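Local coordinates for uric acid degradation bifunctional protein PucL (Bacillus subtilis, PDB 6A4M) that oxidises urate as a urate oxidase, forming part of a bifunctional enzyme that also carries a decarboxylase activity of the uric acid degradation pathway, at residues A[80-85]-A[210-215]; A[103-108]-A[144-149]; A[111-116]-A[133-138]; A[195-200]-A[266-271]; A[250-255]-A[299-304]. All blocks are in the same frame, centred on the assembly; numbering follows the deposited sequence.

Contact 1. Residues A[80-85]-A[210-215]; sequences EGTTTE and SYASDP
Thr83 turns OG1 to a place between its own backbone N and carbonyl carbon (chi1 60°), which sets the hydroxyl facing Tyr211 O, while Glu85 CG stands beside its backbone N, anti to the carbonyl carbon (chi1 -70°), against Ser210 OG. The result is a worked example of a helix N-cap put to a second use: here the start of helix 84-98 of the T-fold is tied to the loop between strand 194-204 and helix 221-233. Thr83 OG1 donates to Tyr211 O at 3.0 Å and, as the N-cap residue, accepts from the backbone N of Gly86. The hydroxyl stands above the carbonyl plane of Tyr211, 55° out of it. On the apolar branch of the same threonine, CG2 meets Ala212 CB at 3.5 Å, and Thr82 OG1 approaches that methyl from the neighbouring residue at 3.7 Å. Glu85 touches the loop with its aliphatic part, CG lying 3.2 Å from Ser210 OG. Its carboxylate is engaged beyond the two segments, OE2 with Ser160 OG and OE1 with Tyr218 OH, so this buried acid is held by a bond at each oxygen. Tyr211 stacks on His89, one turn beyond Glu85 in helix 84-98, and the tyrosine CD1 comes obliquely to Glu85 O at 3.6 Å.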
# COMPACT_ATOMS: atom_id res chain seq x y z
N GLU A 80 -7.60 -4.08 18.46
CA GLU A 80 -8.60 -3.00 18.56
C GLU A 80 -8.23 -1.71 17.82
O GLU A 80 -8.85 -0.67 18.05
CB GLU A 80 -8.87 -2.68 20.04
CG GLU A 80 -9.22 -3.91 20.86
CD GLU A 80 -9.82 -3.60 22.22
OE1 GLU A 80 -10.29 -2.47 22.46
OE2 GLU A 80 -9.83 -4.52 23.07
N GLY A 81 -7.24 -1.78 16.92
CA GLY A 81 -6.83 -0.64 16.10
C GLY A 81 -7.51 -0.63 14.74
O GLY A 81 -8.38 -1.46 14.46
N THR A 82 -7.10 0.32 13.89
CA THR A 82 -7.76 0.60 12.61
C THR A 82 -6.96 0.22 11.36
O THR A 82 -7.51 0.27 10.26
CB THR A 82 -8.11 2.11 12.51
OG1 THR A 82 -6.92 2.90 12.64
CG2 THR A 82 -9.09 2.51 13.59
N THR A 83 -5.70 -0.18 11.52
CA THR A 83 -4.78 -0.35 10.40
C THR A 83 -3.99 -1.66 10.44
O THR A 83 -3.70 -2.20 11.51
CB THR A 83 -3.73 0.77 10.37
OG1 THR A 83 -2.98 0.75 11.59
CG2 THR A 83 -4.40 2.13 10.19
N THR A 84 -3.62 -2.14 9.25
CA THR A 84 -2.69 -3.26 9.09
C THR A 84 -1.32 -2.96 9.70
O THR A 84 -0.69 -3.85 10.28
CB THR A 84 -2.54 -3.63 7.60
OG1 THR A 84 -3.81 -4.03 7.09
CG2 THR A 84 -1.54 -4.77 7.40
N GLU A 85 -0.86 -1.72 9.58
CA GLU A 85 0.42 -1.30 10.17
C GLU A 85 0.44 -1.49 11.69
O GLU A 85 1.42 -2.00 12.25
CB GLU A 85 0.73 0.17 9.84
CG GLU A 85 1.07 0.43 8.37
CD GLU A 85 -0.12 0.83 7.50
OE1 GLU A 85 -1.25 0.36 7.74
OE2 GLU A 85 0.09 1.61 6.54
N SER A 210 2.54 5.64 11.88
CA SER A 210 2.11 4.57 10.98
C SER A 210 0.85 3.81 11.41
O SER A 210 0.18 3.24 10.55
CB SER A 210 3.26 3.58 10.79
OG SER A 210 2.97 2.65 9.77
N TYR A 211 0.53 3.79 12.71
CA TYR A 211 -0.57 2.94 13.23
C TYR A 211 -1.93 3.64 13.28
O TYR A 211 -2.94 3.00 13.60
CB TYR A 211 -0.21 2.36 14.61
CG TYR A 211 1.25 1.96 14.76
CD1 TYR A 211 1.91 1.25 13.75
CD2 TYR A 211 1.98 2.31 15.90
CE1 TYR A 211 3.24 0.91 13.87
CE2 TYR A 211 3.32 1.97 16.03
CZ TYR A 211 3.95 1.27 15.01
OH TYR A 211 5.27 0.92 15.12
N ALA A 212 -1.97 4.94 12.96
CA ALA A 212 -3.21 5.73 12.89
C ALA A 212 -3.99 5.82 14.21
O ALA A 212 -5.22 5.93 14.20
CB ALA A 212 -4.11 5.20 11.77
N SER A 213 -3.27 5.79 15.34
CA SER A 213 -3.90 6.00 16.64
C SER A 213 -4.30 7.47 16.74
O SER A 213 -5.43 7.78 17.10
CB SER A 213 -2.96 5.60 17.78
OG SER A 213 -3.69 5.38 18.98
N ASP A 214 -3.35 8.35 16.41
CA ASP A 214 -3.65 9.71 15.98
C ASP A 214 -3.89 9.60 14.46
O ASP A 214 -2.92 9.48 13.70
CB ASP A 214 -2.49 10.67 16.29
CG ASP A 214 -2.78 12.13 15.90
OD1 ASP A 214 -3.85 12.43 15.32
OD2 ASP A 214 -1.91 12.99 16.16
N PRO A 215 -5.16 9.62 14.01
CA PRO A 215 -5.43 9.37 12.58
C PRO A 215 -4.93 10.46 11.62
O PRO A 215 -4.67 10.17 10.46
CB PRO A 215 -6.96 9.24 12.51
CG PRO A 215 -7.45 9.27 13.92
CD PRO A 215 -6.41 9.97 14.72

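Contact 2. Residues A[103-108]-A[144-149]; sequences DTITLT and LKAERS
Leu144 O accepts the N-H of Leu107 at 2.8 Å, and Leu144 N returns a bond to Leu107 O, a reciprocal pair characteristic of an antiparallel sheet. Strands 104-108 and 144-148, neighbours in the large T-fold sheet, run 167° apart and repeat this exchange at Ile105 and Ala146. The leucines and Ile105 face helix 84-98, where Phe95, Val91 and Ala92 cover them; on this side Ile105 CG2 lies 4.1 Å from Ala146 CB. The other face carries the non-hydrogen-bonded pairs. There Lys145, extended beyond CG, crosses both threonines: its CG lies 3.3 Å from Thr106 OG1, and its CE reaches Thr104 CG2 at 3.6 Å. At the strand ends Arg148 N donates to Asp103 O at 3.0 Å. The NH2 of the Arg148 side chain is held by Met102 O and Leu96 O. Asp103 OD1 adds a long salt bridge, 3.9 Å from Arg148 NE, with the carboxylate turned 82° from the guanidinium.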
# COMPACT_ATOMS: atom_id res chain seq x y z
N ASP A 103 14.54 -13.72 19.14
CA ASP A 103 15.29 -12.45 19.17
C ASP A 103 14.86 -11.47 18.07
O ASP A 103 14.81 -10.26 18.31
CB ASP A 103 16.80 -12.72 19.06
CG ASP A 103 17.32 -13.60 20.20
OD1 ASP A 103 16.81 -13.50 21.34
OD2 ASP A 103 18.25 -14.39 19.95
N THR A 104 14.57 -11.98 16.87
CA THR A 104 14.18 -11.16 15.72
C THR A 104 12.83 -11.63 15.17
O THR A 104 12.48 -12.81 15.27
CB THR A 104 15.24 -11.27 14.60
OG1 THR A 104 16.55 -11.12 15.15
CG2 THR A 104 15.03 -10.19 13.54
N ILE A 105 12.08 -10.69 14.60
CA ILE A 105 10.84 -11.00 13.89
C ILE A 105 10.63 -10.05 12.70
O ILE A 105 10.79 -8.84 12.85
CB ILE A 105 9.60 -11.00 14.82
CG1 ILE A 105 8.34 -11.45 14.06
CG2 ILE A 105 9.37 -9.63 15.45
CD1 ILE A 105 7.19 -11.86 14.95
N THR A 106 10.32 -10.62 11.54
CA THR A 106 9.95 -9.85 10.36
C THR A 106 8.53 -10.23 9.98
O THR A 106 8.25 -11.40 9.71
CB THR A 106 10.89 -10.14 9.16
OG1 THR A 106 12.25 -10.05 9.59
CG2 THR A 106 10.65 -9.14 8.03
N LEU A 107 7.63 -9.24 9.97
CA LEU A 107 6.24 -9.43 9.58
C LEU A 107 5.94 -8.67 8.29
O LEU A 107 6.34 -7.52 8.14
CB LEU A 107 5.30 -8.95 10.68
CG LEU A 107 5.16 -9.94 11.84
CD1 LEU A 107 4.76 -9.22 13.12
CD2 LEU A 107 4.16 -11.03 11.51
N THR A 108 5.25 -9.35 7.38
CA THR A 108 4.77 -8.76 6.13
C THR A 108 3.26 -8.91 6.10
O THR A 108 2.75 -10.00 6.36
CB THR A 108 5.37 -9.50 4.92
OG1 THR A 108 6.80 -9.48 5.01
CG2 THR A 108 4.95 -8.86 3.61
N LEU A 144 7.25 -4.89 8.69
CA LEU A 144 7.74 -4.46 9.99
C LEU A 144 8.78 -5.44 10.49
O LEU A 144 8.52 -6.65 10.53
CB LEU A 144 6.59 -4.39 11.00
CG LEU A 144 6.94 -3.91 12.42
CD1 LEU A 144 7.29 -2.44 12.43
CD2 LEU A 144 5.78 -4.18 13.35
N LYS A 145 9.95 -4.93 10.86
CA LYS A 145 11.02 -5.73 11.44
C LYS A 145 11.34 -5.20 12.83
O LYS A 145 11.63 -4.01 12.98
CB LYS A 145 12.26 -5.72 10.54
CG LYS A 145 13.05 -7.00 10.63
CD LYS A 145 14.51 -6.87 10.23
CE LYS A 145 15.29 -8.13 10.61
NZ LYS A 145 16.53 -8.32 9.81
N ALA A 146 11.29 -6.07 13.84
CA ALA A 146 11.54 -5.70 15.24
C ALA A 146 12.55 -6.65 15.89
O ALA A 146 12.53 -7.86 15.63
CB ALA A 146 10.24 -5.69 16.02
N GLU A 147 13.41 -6.10 16.74
CA GLU A 147 14.47 -6.85 17.42
C GLU A 147 14.41 -6.69 18.94
O GLU A 147 13.82 -5.74 19.45
CB GLU A 147 15.85 -6.40 16.92
CG GLU A 147 16.29 -7.06 15.62
CD GLU A 147 17.62 -6.54 15.10
OE1 GLU A 147 18.48 -6.13 15.91
OE2 GLU A 147 17.81 -6.55 13.86
N ARG A 148 15.05 -7.63 19.64
CA ARG A 148 15.23 -7.56 21.09
C ARG A 148 16.60 -6.94 21.38
O ARG A 148 17.63 -7.52 21.02
CB ARG A 148 15.15 -8.97 21.68
CG ARG A 148 15.10 -9.02 23.20
CD ARG A 148 15.22 -10.44 23.72
NE ARG A 148 14.15 -11.32 23.25
CZ ARG A 148 12.89 -11.31 23.69
NH1 ARG A 148 12.48 -10.45 24.62
NH2 ARG A 148 12.01 -12.17 23.17
N SER A 149 16.61 -5.77 22.02
CA SER A 149 17.85 -5.10 22.42
C SER A 149 17.59 -4.00 23.47
O SER A 149 17.04 -2.95 23.13
CB SER A 149 18.57 -4.49 21.20
OG SER A 149 17.88 -3.35 20.71

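Contact 3. Residues A[111-116]-A[133-138]; sequences DIPFEA and RRSRNE
Glu115 and Arg133 are joined twice over, through backbone and side chain. In the backbone they form a hydrogen-bonded antiparallel pair, Arg133 N donating to Glu115 O at 2.8 Å; two residues further along, past the non-hydrogen-bonded pair Phe114-Arg134, Ser135 N donates to Pro113 O at 2.9 Å. In the salt bridge, Arg133 NE (3.1 Å) and NH2 both donate to Glu115 OE1, which lies in the guanidinium plane while the carboxylate stands 87° to it. The two bonds would probably hold OE1 in place; through water, OE2 is linked to Asn137 ND2. Packing contacts follow: Ile112 CG2 sits 3.5 Å over one face of the Arg134 guanidinium, towards its rim, Phe114 CE1 meets Arg134 CB at 3.8 Å, and Pro113 CG lies 4.0 Å from Ser135 CB. Arg134 NH1 is held in turn by Ser135 O. Ser135 OG accepts from Asn137 N, an ST turn with which the chain leaves strand 131-134, antiparallel partner to the far part of strand 104-121, which runs through the T-fold sheet.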
# COMPACT_ATOMS: atom_id res chain seq x y z
N ASP A 111 -2.48 -6.44 2.00
CA ASP A 111 -3.91 -6.14 2.01
C ASP A 111 -4.62 -6.89 0.90
O ASP A 111 -4.12 -6.98 -0.22
CB ASP A 111 -4.14 -4.63 1.86
CG ASP A 111 -5.61 -4.25 1.89
OD1 ASP A 111 -6.37 -4.82 2.69
OD2 ASP A 111 -6.01 -3.35 1.10
N ILE A 112 -5.78 -7.45 1.23
CA ILE A 112 -6.72 -7.98 0.25
C ILE A 112 -7.81 -6.91 0.16
O ILE A 112 -8.70 -6.88 1.01
CB ILE A 112 -7.28 -9.35 0.66
CG1 ILE A 112 -6.16 -10.40 0.69
CG2 ILE A 112 -8.38 -9.79 -0.30
CD1 ILE A 112 -6.51 -11.67 1.43
N PRO A 113 -7.73 -6.01 -0.85
CA PRO A 113 -8.63 -4.86 -0.85
C PRO A 113 -10.08 -5.23 -1.16
O PRO A 113 -10.33 -6.02 -2.07
CB PRO A 113 -8.06 -3.94 -1.94
CG PRO A 113 -7.04 -4.74 -2.68
CD PRO A 113 -6.99 -6.12 -2.12
N PHE A 114 -11.01 -4.67 -0.39
CA PHE A 114 -12.43 -4.84 -0.62
C PHE A 114 -13.05 -3.49 -0.97
O PHE A 114 -12.79 -2.50 -0.29
CB PHE A 114 -13.11 -5.47 0.60
CG PHE A 114 -12.76 -6.91 0.79
CD1 PHE A 114 -13.41 -7.90 0.05
CD2 PHE A 114 -11.78 -7.30 1.69
CE1 PHE A 114 -13.09 -9.24 0.21
CE2 PHE A 114 -11.45 -8.64 1.86
CZ PHE A 114 -12.11 -9.61 1.12
N GLU A 115 -13.86 -3.46 -2.03
CA GLU A 115 -14.43 -2.23 -2.58
C GLU A 115 -15.96 -2.31 -2.56
O GLU A 115 -16.54 -3.20 -3.20
CB GLU A 115 -13.95 -2.02 -4.02
CG GLU A 115 -12.44 -1.87 -4.18
CD GLU A 115 -11.99 -1.82 -5.64
OE1 GLU A 115 -12.76 -2.21 -6.54
OE2 GLU A 115 -10.85 -1.39 -5.89
N ALA A 116 -16.60 -1.40 -1.84
CA ALA A 116 -18.07 -1.40 -1.69
C ALA A 116 -18.77 -1.22 -3.04
O ALA A 116 -18.34 -0.41 -3.87
CB ALA A 116 -18.51 -0.32 -0.72
N ARG A 133 -16.79 -5.96 -3.59
CA ARG A 133 -15.91 -6.65 -4.54
C ARG A 133 -14.58 -6.96 -3.85
O ARG A 133 -14.07 -6.13 -3.11
CB ARG A 133 -15.66 -5.78 -5.79
CG ARG A 133 -14.54 -6.30 -6.70
CD ARG A 133 -14.61 -5.71 -8.10
NE ARG A 133 -14.60 -4.24 -8.06
CZ ARG A 133 -15.55 -3.42 -8.51
NH1 ARG A 133 -16.66 -3.87 -9.11
NH2 ARG A 133 -15.38 -2.12 -8.37
N ARG A 134 -14.04 -8.15 -4.11
CA ARG A 134 -12.65 -8.47 -3.78
C ARG A 134 -11.81 -8.00 -4.97
O ARG A 134 -11.97 -8.50 -6.09
CB ARG A 134 -12.49 -9.97 -3.43
CG ARG A 134 -11.28 -10.75 -3.99
CD ARG A 134 -9.92 -10.19 -3.60
NE ARG A 134 -8.92 -11.26 -3.48
CZ ARG A 134 -7.60 -11.12 -3.67
NH1 ARG A 134 -7.05 -9.94 -4.02
NH2 ARG A 134 -6.81 -12.17 -3.52
N SER A 135 -10.94 -7.02 -4.73
CA SER A 135 -10.18 -6.36 -5.79
C SER A 135 -8.85 -7.06 -6.05
O SER A 135 -8.17 -7.49 -5.12
CB SER A 135 -9.93 -4.89 -5.46
OG SER A 135 -9.26 -4.23 -6.52
N ARG A 136 -8.49 -7.16 -7.33
CA ARG A 136 -7.20 -7.69 -7.77
C ARG A 136 -6.33 -6.61 -8.44
O ARG A 136 -5.29 -6.93 -9.02
CB ARG A 136 -7.45 -8.86 -8.73
CG ARG A 136 -7.99 -10.11 -8.06
CD ARG A 136 -9.10 -10.76 -8.87
NE ARG A 136 -10.39 -10.12 -8.62
CZ ARG A 136 -11.43 -10.05 -9.46
NH1 ARG A 136 -11.39 -10.57 -10.69
NH2 ARG A 136 -12.53 -9.44 -9.06
N ASN A 137 -6.73 -5.34 -8.34
CA ASN A 137 -5.92 -4.20 -8.80
C ASN A 137 -4.86 -3.85 -7.74
O ASN A 137 -4.45 -4.73 -6.99
CB ASN A 137 -6.83 -3.00 -9.16
CG ASN A 137 -7.75 -3.29 -10.34
OD1 ASN A 137 -7.37 -4.01 -11.27
ND2 ASN A 137 -8.95 -2.73 -10.31
N GLU A 138 -4.38 -2.61 -7.69
CA GLU A 138 -3.37 -2.22 -6.69
C GLU A 138 -3.80 -2.54 -5.26
O GLU A 138 -4.99 -2.59 -4.94
CB GLU A 138 -2.98 -0.73 -6.82
CG GLU A 138 -4.04 0.30 -6.43
CD GLU A 138 -4.96 0.71 -7.55
OE1 GLU A 138 -5.11 -0.04 -8.53
OE2 GLU A 138 -5.55 1.81 -7.45
O HOH W 1 -4.18 -9.21 -2.91
O HOH W 2 -10.43 -0.72 -8.51

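Contact 4. Residues A[195-200]-A[266-271]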
# COMPACT_ATOMS: atom_id res chain seq x y z
N PHE A 195 2.81 3.70 -20.45
CA PHE A 195 2.17 2.72 -19.56
C PHE A 195 3.19 2.26 -18.53
O PHE A 195 4.14 1.55 -18.88
CB PHE A 195 1.63 1.54 -20.40
CG PHE A 195 0.77 0.54 -19.63
CD1 PHE A 195 0.20 0.82 -18.39
CD2 PHE A 195 0.48 -0.69 -20.21
CE1 PHE A 195 -0.60 -0.11 -17.73
CE2 PHE A 195 -0.32 -1.63 -19.56
CZ PHE A 195 -0.86 -1.34 -18.32
N VAL A 196 3.00 2.68 -17.27
CA VAL A 196 3.92 2.32 -16.18
C VAL A 196 3.24 1.50 -15.08
O VAL A 196 2.07 1.72 -14.75
CB VAL A 196 4.61 3.54 -15.54
CG1 VAL A 196 5.41 4.30 -16.59
CG2 VAL A 196 3.63 4.47 -14.83
N TYR A 197 3.99 0.53 -14.55
CA TYR A 197 3.65 -0.17 -13.31
C TYR A 197 4.46 0.52 -12.21
O TYR A 197 5.66 0.76 -12.39
CB TYR A 197 4.06 -1.64 -13.36
CG TYR A 197 3.33 -2.56 -14.33
CD1 TYR A 197 2.46 -2.07 -15.32
CD2 TYR A 197 3.55 -3.93 -14.27
CE1 TYR A 197 1.82 -2.95 -16.20
CE2 TYR A 197 2.92 -4.81 -15.14
CZ TYR A 197 2.06 -4.31 -16.10
OH TYR A 197 1.43 -5.19 -16.96
N LEU A 198 3.83 0.81 -11.08
CA LEU A 198 4.48 1.51 -9.97
C LEU A 198 4.23 0.82 -8.64
O LEU A 198 3.09 0.61 -8.26
CB LEU A 198 3.97 2.96 -9.88
CG LEU A 198 4.47 3.94 -10.95
CD1 LEU A 198 3.70 5.25 -10.85
CD2 LEU A 198 5.96 4.20 -10.81
N ASN A 199 5.31 0.43 -7.97
CA ASN A 199 5.28 0.17 -6.53
C ASN A 199 5.85 1.41 -5.85
O ASN A 199 6.91 1.89 -6.24
CB ASN A 199 6.11 -1.07 -6.16
CG ASN A 199 5.53 -2.36 -6.72
OD1 ASN A 199 4.42 -2.41 -7.27
ND2 ASN A 199 6.30 -3.44 -6.58
N ILE A 200 5.14 1.93 -4.85
CA ILE A 200 5.57 3.13 -4.11
C ILE A 200 5.57 2.82 -2.62
O ILE A 200 4.56 2.36 -2.09
CB ILE A 200 4.65 4.35 -4.38
CG1 ILE A 200 4.42 4.55 -5.88
CG2 ILE A 200 5.24 5.61 -3.76
CD1 ILE A 200 3.36 5.59 -6.21
N GLN A 266 8.08 0.07 -13.63
CA GLN A 266 8.29 -0.74 -14.84
C GLN A 266 7.61 -0.12 -16.06
O GLN A 266 6.46 0.28 -15.98
CB GLN A 266 7.76 -2.16 -14.66
CG GLN A 266 8.47 -2.99 -13.61
CD GLN A 266 7.91 -4.40 -13.51
OE1 GLN A 266 6.85 -4.71 -14.07
NE2 GLN A 266 8.61 -5.27 -12.79
N ASN A 267 8.34 -0.07 -17.18
CA ASN A 267 7.82 0.47 -18.44
C ASN A 267 7.23 -0.66 -19.29
O ASN A 267 7.95 -1.58 -19.68
CB ASN A 267 8.95 1.17 -19.21
CG ASN A 267 8.45 1.97 -20.41
OD1 ASN A 267 7.33 1.79 -20.89
ND2 ASN A 267 9.30 2.87 -20.90
N HIS A 268 5.93 -0.57 -19.58
CA HIS A 268 5.23 -1.58 -20.39
C HIS A 268 4.46 -0.91 -21.53
O HIS A 268 3.34 -1.32 -21.85
CB HIS A 268 4.28 -2.40 -19.50
CG HIS A 268 4.97 -3.24 -18.48
ND1 HIS A 268 5.41 -4.52 -18.75
CD2 HIS A 268 5.31 -2.99 -17.19
CE1 HIS A 268 5.98 -5.02 -17.67
NE2 HIS A 268 5.94 -4.11 -16.71
N THR A 269 5.08 0.09 -22.15
CA THR A 269 4.48 0.84 -23.25
C THR A 269 4.28 -0.05 -24.49
O THR A 269 5.14 -0.87 -24.82
CB THR A 269 5.34 2.07 -23.62
OG1 THR A 269 5.47 2.92 -22.47
CG2 THR A 269 4.73 2.87 -24.77
N TRP A 270 3.14 0.12 -25.15
CA TRP A 270 2.72 -0.75 -26.26
C TRP A 270 3.47 -0.44 -27.55
O TRP A 270 4.06 0.64 -27.69
CB TRP A 270 1.22 -0.60 -26.52
CG TRP A 270 0.36 -0.91 -25.34
CD1 TRP A 270 0.49 -1.96 -24.47
CD2 TRP A 270 -0.78 -0.15 -24.89
NE1 TRP A 270 -0.49 -1.90 -23.51
CE2 TRP A 270 -1.28 -0.81 -23.74
CE3 TRP A 270 -1.42 1.01 -25.35
CZ2 TRP A 270 -2.40 -0.33 -23.04
CZ3 TRP A 270 -2.53 1.48 -24.65
CH2 TRP A 270 -3.01 0.81 -23.51
N ASP A 271 3.43 -1.39 -28.48
CA ASP A 271 3.97 -1.19 -29.82
C ASP A 271 2.87 -0.70 -30.76
O ASP A 271 1.76 -1.22 -30.73
CB ASP A 271 4.57 -2.49 -30.37
CG ASP A 271 5.84 -2.90 -29.64
OD1 ASP A 271 6.51 -2.03 -29.05
OD2 ASP A 271 6.17 -4.11 -29.67
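Tyr197 and His268 carry the aromatic part of this contact, a face-to-face stack with ring centroids 3.8 Å apart. His268 CD2 lies over the centre of the tyrosine ring, and the planes diverge by 26°. Tyr197 and Gln266, a hydrogen-bonded pair, point to the same face of the sheet, and chi1 (-67°) puts Tyr197 CG beside its backbone N, against His268 CD2. Phe195 meets Trp270 obliquely, CD2 lying 3.6 Å from NE1. Replacing Tyr197 by an alanine would probably leave the His268 imidazole without its stacking surface, held by its bond to Gln266 OE1 but freer to tilt. Backbone bonds join strands 194-204 and 258-267 as antiparallel neighbours in the T-fold sheet: Gln266 N donates to Tyr197 O at 2.8 Å, and just beyond the strand His268 N donates to Phe195 O at 2.9 Å. Side-chain bonds shape the chain that follows. Asn267 OD1 accepts from Thr269 N, an Asx turn, and also from Thr269 OG1, which weakly accepts from Phe195 N. His268 NE2 donates to Gln266 OE1 at 2.9 Å, the acceptor lying in the imidazole plane.

Contact 5. Residues A[250-255]-A[299-304]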
# COMPACT_ATOMS: atom_id res chain seq x y z
N ARG A 250 6.00 15.48 -4.29
CA ARG A 250 4.62 15.86 -3.97
C ARG A 250 4.09 15.12 -2.74
O ARG A 250 3.40 15.72 -1.91
CB ARG A 250 3.69 15.62 -5.16
CG ARG A 250 2.30 16.22 -5.00
CD ARG A 250 2.27 17.73 -5.21
NE ARG A 250 1.80 18.08 -6.55
CZ ARG A 250 2.56 18.30 -7.62
NH1 ARG A 250 3.90 18.26 -7.57
NH2 ARG A 250 1.97 18.59 -8.78
N ILE A 251 4.41 13.83 -2.62
CA ILE A 251 4.04 13.04 -1.43
C ILE A 251 4.72 13.59 -0.17
O ILE A 251 4.09 13.71 0.87
CB ILE A 251 4.36 11.53 -1.63
CG1 ILE A 251 3.42 10.92 -2.68
CG2 ILE A 251 4.24 10.75 -0.31
CD1 ILE A 251 3.94 9.64 -3.30
N LEU A 252 6.01 13.91 -0.28
CA LEU A 252 6.76 14.50 0.84
C LEU A 252 6.23 15.87 1.23
O LEU A 252 6.16 16.19 2.42
CB LEU A 252 8.25 14.59 0.51
CG LEU A 252 9.00 13.25 0.41
CD1 LEU A 252 10.39 13.47 -0.15
CD2 LEU A 252 9.08 12.54 1.75
N ALA A 253 5.88 16.68 0.23
CA ALA A 253 5.27 18.00 0.48
C ALA A 253 3.94 17.88 1.21
O ALA A 253 3.68 18.60 2.18
CB ALA A 253 5.08 18.75 -0.84
N ARG A 254 3.10 16.95 0.75
CA ARG A 254 1.77 16.75 1.32
C ARG A 254 1.79 16.02 2.67
O ARG A 254 0.85 16.15 3.46
CB ARG A 254 0.89 16.00 0.31
CG ARG A 254 -0.61 16.23 0.47
CD ARG A 254 -1.06 17.65 0.15
NE ARG A 254 -0.59 18.17 -1.14
CZ ARG A 254 -0.95 19.34 -1.67
NH1 ARG A 254 -1.83 20.14 -1.06
NH2 ARG A 254 -0.44 19.71 -2.85
N PHE A 255 2.86 15.25 2.93
CA PHE A 255 3.01 14.50 4.18
C PHE A 255 4.39 14.75 4.80
O PHE A 255 5.33 13.99 4.54
CB PHE A 255 2.80 13.00 3.93
CG PHE A 255 1.42 12.65 3.45
CD1 PHE A 255 0.34 12.68 4.33
CD2 PHE A 255 1.19 12.27 2.13
CE1 PHE A 255 -0.94 12.36 3.90
CE2 PHE A 255 -0.08 11.95 1.69
CZ PHE A 255 -1.15 11.99 2.58
N VAL A 299 13.17 9.30 -3.30
CA VAL A 299 13.20 10.74 -3.07
C VAL A 299 13.21 10.96 -1.56
O VAL A 299 12.27 10.57 -0.87
CB VAL A 299 11.96 11.44 -3.69
CG1 VAL A 299 12.06 12.96 -3.52
CG2 VAL A 299 11.83 11.08 -5.17
N THR A 300 14.28 11.57 -1.06
CA THR A 300 14.44 11.84 0.38
C THR A 300 13.95 13.25 0.75
O THR A 300 13.53 14.01 -0.13
CB THR A 300 15.91 11.61 0.83
OG1 THR A 300 15.95 11.49 2.26
CG2 THR A 300 16.83 12.75 0.40
N ARG A 301 14.01 13.57 2.04
CA ARG A 301 13.54 14.87 2.55
C ARG A 301 14.33 16.05 1.97
O ARG A 301 13.75 17.03 1.51
CB ARG A 301 13.61 14.92 4.09
CG ARG A 301 12.70 15.96 4.72
CD ARG A 301 11.26 15.48 4.77
NE ARG A 301 10.31 16.52 4.36
CZ ARG A 301 9.02 16.32 4.07
NH1 ARG A 301 8.47 15.11 4.15
NH2 ARG A 301 8.27 17.36 3.70
N GLU A 302 15.66 15.93 2.01
CA GLU A 302 16.57 16.92 1.43
C GLU A 302 16.29 17.26 -0.05
O GLU A 302 16.41 18.41 -0.45
CB GLU A 302 18.03 16.46 1.57
N ASP A 303 15.89 16.25 -0.83
CA ASP A 303 15.60 16.43 -2.26
C ASP A 303 14.35 17.27 -2.56
O ASP A 303 14.21 17.78 -3.67
CB ASP A 303 15.47 15.07 -2.96
CG ASP A 303 16.79 14.30 -3.02
OD1 ASP A 303 17.87 14.93 -3.06
OD2 ASP A 303 16.74 13.05 -3.05
N ALA A 304 13.44 17.41 -1.59
CA ALA A 304 12.23 18.23 -1.76
C ALA A 304 12.56 19.71 -1.93
O ALA A 304 12.33 20.29 -2.99
CB ALA A 304 11.29 18.04 -0.57
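The C-terminal end of helix 240-254 meets the type I beta turn that follows the last strand of the T-fold sheet, with Arg301 of the turn reaching to the carbonyls of Leu252 and Phe255. Arg301 NH2 donates to Leu252 O at 2.7 Å, from above the carbonyl plane (59° out of it), and NH1 adds a weak bond to the same oxygen. A second weak bond joins NH1 to Phe255 O at 3.4 Å, and NH1 also serves Leu258 O, where the next strand begins. The two side chains pass in opposite directions, Leu252 CB lying over one face of the guanidinium. Further out, Leu252 CD1 packs on Val299 CG1 at 3.8 Å. An alanine in place of Arg301 would probably leave the carbonyls of Leu252 and Phe255 without their charged donor and uncover the side of Leu252 now under the guanidinium. The positive group would probably be favoured by the negative end of the helix dipole, here where helix 240-254 lies against the antiparallel sheet, as in the T-fold.

Overall arrangement
From the N terminus, contact 1 opens first at the start of helix 84-98, and its loop returns only at 210-215. Within that span contact 2 runs from 103-108 to 144-149, and contact 3, from 111-116 to 133-138, lies within contact 2; both use strand 104-121, and the two contacts' centres lie about 28 Å apart. Contact 4 opens at 195-200, before contact 1 has closed, so the two cross, on opposite sides of the chain's centre; it closes at 266-271. Contact 5, from 250-255 to 299-304, crosses contact 4 likewise, touching it through Ile200 and Ile251. Contacts 2 to 5 reach one antiparallel sheet; contacts 1 and 5 also involve helices 84-98 and 240-254.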